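Local structure of F-actin-capping protein subunit alpha (Plasmodium berghei, 7A0H) at the interface of chains A and B. The protein forms an atypical asymmetric homodimer that caps actin filaments, probably at their fast-growing barbed ends. Sequence-based numbering; all coordinates share one arbitrary frame. Chains: chain A/B, F-actin-capping protein subunit alpha.

The interface of chains A and B. Residues chain A 277-280, 282; chain B 181, 183, 189-190, 217-218, 269.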
ATOM      1  N   ILE A 277      11.758  12.028  -2.672  1.00 94.55           N
ATOM      2  CA  ILE A 277      10.987  11.858  -1.453  1.00 98.64           C
ATOM      3  C   ILE A 277       9.610  12.467  -1.630  1.00 97.09           C
ATOM      4  O   ILE A 277       8.588  11.841  -1.317  1.00 96.02           O
ATOM      5  CB  ILE A 277      11.754  12.507  -0.289  1.00117.11           C
ATOM      6  CG1 ILE A 277      13.107  11.803  -0.176  1.00116.68           C
ATOM      7  CG2 ILE A 277      10.978  12.378   0.970  1.00115.90           C
ATOM      8  CD1 ILE A 277      14.263  12.741  -0.228  1.00106.57           C
ATOM      9  N   LYS A 278       9.567  13.697  -2.142  1.00 82.97           N
ATOM     10  CA  LYS A 278       8.323  14.387  -2.456  1.00 92.96           C
ATOM     11  C   LYS A 278       7.690  13.954  -3.786  1.00 93.70           C
ATOM     12  O   LYS A 278       6.600  14.455  -4.107  1.00 71.37           O
ATOM     13  CB  LYS A 278       8.542  15.907  -2.419  1.00 97.29           C
ATOM     14  CG  LYS A 278       9.539  16.471  -3.423  1.00106.30           C
ATOM     15  CD  LYS A 278      10.195  17.806  -2.951  1.00113.17           C
ATOM     16  CE  LYS A 278      11.529  17.571  -2.197  1.00125.97           C
ATOM     17  NZ  LYS A 278      12.366  18.801  -1.863  1.00111.53           N
ATOM     18  N   ASN A 279       8.357  13.103  -4.600  1.00 85.07           N
ATOM     19  CA  ASN A 279       7.925  12.809  -5.968  1.00 86.96           C
ATOM     20  C   ASN A 279       6.844  11.725  -6.015  1.00 85.24           C
ATOM     21  O   ASN A 279       7.060  10.574  -5.605  1.00 75.79           O
ATOM     22  CB  ASN A 279       9.138  12.398  -6.826  1.00104.11           C
ATOM     23  CG  ASN A 279       8.962  12.692  -8.358  1.00 96.54           C
ATOM     24  OD1 ASN A 279       7.934  12.388  -8.955  1.00 91.94           O
ATOM     25  ND2 ASN A 279       9.995  13.267  -8.977  1.00 96.89           N
ATOM     26  N   THR A 280       5.700  12.083  -6.599  1.00 95.94           N
ATOM     27  CA  THR A 280       4.625  11.127  -6.789  1.00 90.45           C
ATOM     28  C   THR A 280       5.027   9.975  -7.698  1.00 81.96           C
ATOM     29  O   THR A 280       4.419   8.900  -7.634  1.00 71.96           O
ATOM     30  CB  THR A 280       3.404  11.806  -7.410  1.00102.69           C
ATOM     31  OG1 THR A 280       3.752  12.298  -8.718  1.00131.34           O
ATOM     32  CG2 THR A 280       2.924  12.956  -6.533  1.00104.30           C
ATOM     33  N   LYS A 282       7.922   7.676  -8.523  1.00 73.05           N
ATOM     34  CA  LYS A 282       9.238   7.087  -8.323  1.00 67.47           C
ATOM     35  C   LYS A 282       9.553   6.049  -9.380  1.00 76.12           C
ATOM     36  O   LYS A 282      10.724   5.728  -9.617  1.00 76.49           O
ATOM     37  CB  LYS A 282       9.335   6.487  -6.919  1.00 75.35           C
ATOM     38  CG  LYS A 282       9.244   7.569  -5.793  1.00 65.92           C
ATOM     39  CD  LYS A 282       9.324   6.912  -4.448  1.00 77.78           C
ATOM     40  CE  LYS A 282       9.299   7.966  -3.285  1.00 81.98           C
ATOM     41  NZ  LYS A 282       8.178   8.969  -3.435  1.00 68.30           N
TER
ATOM     42  N   ARG B 181       5.720  15.722   4.823  1.00106.68           N
ATOM     43  CA  ARG B 181       5.282  16.072   3.483  1.00114.10           C
ATOM     44  C   ARG B 181       4.188  15.128   3.061  1.00 87.72           C
ATOM     45  O   ARG B 181       4.229  13.924   3.332  1.00 82.95           O
ATOM     46  CB  ARG B 181       6.404  16.054   2.444  1.00114.88           C
ATOM     47  CG  ARG B 181       7.385  17.199   2.652  1.00120.00           C
ATOM     48  CD  ARG B 181       8.602  17.177   1.738  1.00132.28           C
ATOM     49  NE  ARG B 181       9.679  17.973   2.328  1.00134.70           N
ATOM     50  CZ  ARG B 181       9.677  19.304   2.415  1.00143.55           C
ATOM     51  NH1 ARG B 181       8.657  19.999   1.918  1.00126.96           N
ATOM     52  NH2 ARG B 181      10.694  19.937   2.988  1.00123.73           N
ATOM     53  N   TYR B 183       1.856  14.093  -0.374  1.00 88.11           N
ATOM     54  CA  TYR B 183       1.705  14.215  -1.814  1.00102.68           C
ATOM     55  C   TYR B 183       0.546  15.160  -2.127  1.00 97.40           C
ATOM     56  O   TYR B 183       0.678  16.089  -2.932  1.00116.64           O
ATOM     57  CB  TYR B 183       1.471  12.814  -2.419  1.00 80.68           C
ATOM     58  CG  TYR B 183       2.653  11.847  -2.307  1.00 75.64           C
ATOM     59  CD1 TYR B 183       3.895  12.122  -2.895  1.00 69.26           C
ATOM     60  CD2 TYR B 183       2.508  10.646  -1.622  1.00 67.87           C
ATOM     61  CE1 TYR B 183       4.949  11.239  -2.791  1.00 66.78           C
ATOM     62  CE2 TYR B 183       3.576   9.766  -1.514  1.00 66.90           C
ATOM     63  CZ  TYR B 183       4.768  10.062  -2.123  1.00 66.90           C
ATOM     64  OH  TYR B 183       5.782   9.156  -2.026  1.00 67.18           O
ATOM     65  N   ALA B 189       3.894  11.464   2.064  1.00 86.17           N
ATOM     66  CA  ALA B 189       5.100  11.240   1.273  1.00 85.96           C
ATOM     67  C   ALA B 189       6.310  10.968   2.160  1.00 77.38           C
ATOM     68  O   ALA B 189       6.990   9.955   1.986  1.00 74.37           O
ATOM     69  CB  ALA B 189       5.404  12.443   0.373  1.00 73.48           C
ATOM     70  N   SER B 190       6.566  11.823   3.155  1.00 90.38           N
ATOM     71  CA  SER B 190       7.728  11.593   3.997  1.00 84.39           C
ATOM     72  C   SER B 190       7.545  12.245   5.364  1.00 94.54           C
ATOM     73  O   SER B 190       6.736  13.167   5.552  1.00 82.27           O
ATOM     74  CB  SER B 190       9.026  12.098   3.338  1.00 90.28           C
ATOM     75  OG  SER B 190       8.886  13.415   2.828  1.00 99.00           O
ATOM     76  N   LEU B 217       9.301   7.097   4.680  1.00 95.90           N
ATOM     77  CA  LEU B 217       8.827   7.411   3.346  1.00 83.17           C
ATOM     78  C   LEU B 217       7.838   6.363   2.884  1.00 80.26           C
ATOM     79  O   LEU B 217       7.977   5.182   3.211  1.00 73.62           O
ATOM     80  CB  LEU B 217      10.039   7.587   2.427  1.00 78.42           C
ATOM     81  CG  LEU B 217       9.850   7.672   0.898  1.00107.07           C
ATOM     82  CD1 LEU B 217       8.885   8.711   0.083  1.00 75.17           C
ATOM     83  CD2 LEU B 217      11.402   7.831   0.518  1.00 93.20           C
ATOM     84  N   THR B 218       6.769   6.831   2.235  1.00 82.69           N
ATOM     85  CA  THR B 218       5.788   5.945   1.629  1.00 80.78           C
ATOM     86  C   THR B 218       5.615   6.325   0.157  1.00 76.51           C
ATOM     87  O   THR B 218       5.462   7.505  -0.198  1.00 64.35           O
ATOM     88  CB  THR B 218       4.426   5.980   2.319  1.00 90.45           C
ATOM     89  OG1 THR B 218       3.838   7.268   2.125  1.00100.63           O
ATOM     90  CG2 THR B 218       4.567   5.689   3.852  1.00 87.09           C
ATOM     91  N   ILE B 269      15.968   4.883  -2.431  1.00 74.69           N
ATOM     92  CA  ILE B 269      14.704   4.913  -3.132  1.00 80.99           C
ATOM     93  C   ILE B 269      14.865   4.271  -4.498  1.00 75.76           C
ATOM     94  O   ILE B 269      14.195   3.289  -4.822  1.00 73.28           O
ATOM     95  CB  ILE B 269      14.201   6.356  -3.227  1.00 87.06           C
ATOM     96  CG1 ILE B 269      13.816   6.868  -1.832  1.00117.47           C
ATOM     97  CG2 ILE B 269      13.044   6.445  -4.158  1.00 81.77           C
ATOM     98  CD1 ILE B 269      13.535   8.335  -1.786  1.00 83.21           C
TER
HETATM   99  O   HOH W   1       6.385   7.929  -4.878  1.00 56.93           O
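A short C-terminal stretch of chain A, the 3-10 helix 276-278 and the turn after it, lies against the sheet and long helix 243-281 of chain B, and its polar centre is a lysine-tyrosine pair. A:Lys282 runs extended from a CG anti to its carbonyl carbon (chi1 -65°) and bends only at its end (chi4 49°), turning its amino group NZ to the rim of the B:Tyr183 ring. The two side chains cross at about a right angle, and A:Lys282 NZ, lying in the ring plane, donates to the phenolic B:Tyr183 OH at 2.8 Å. That hydroxyl donates in turn to B:Thr218 O, in the carbonyl plane, so one oxygen serves as both acceptor and donor. Such a phenol can join a partner's amine to its own backbone, with apolar packing around the bonds setting the geometry. Within chain A, A:Lys282 NZ also donates to A:Asn279 O at 2.9 Å, again in the carbonyl plane, closing the turn; a water touches NZ, this carbonyl and the phenol. If charged, the amine may polarise the phenol and strengthen its donation.

B:Ala189 CB sits 3.3 Å above the centre of one face of the B:Tyr183 ring, helping to fix its tilt, while A:Thr280 and the tyrosine slide past each other in opposite directions, the methyl CG2 near CD1. The lysine's carbons are held from chain B: A:Lys282 CE meets B:Leu217 CD1 tip to tip in a tight 3.5 Å contact, and the lysine chain crosses B:Ile269 obliquely, A:Lys282 CD against B:Ile269 CG2 at 3.8 Å. The other branch of the same isoleucine, ending in B:Ile269 CD1, meets A:Ile277 CG1 at 3.8 Å, these two side chains crossing nearly at right angles. Polar bonds thus fix the turn over an apolar bed, docking the C-terminal segment of one subunit onto the other and helping to hold the asymmetric homodimer together.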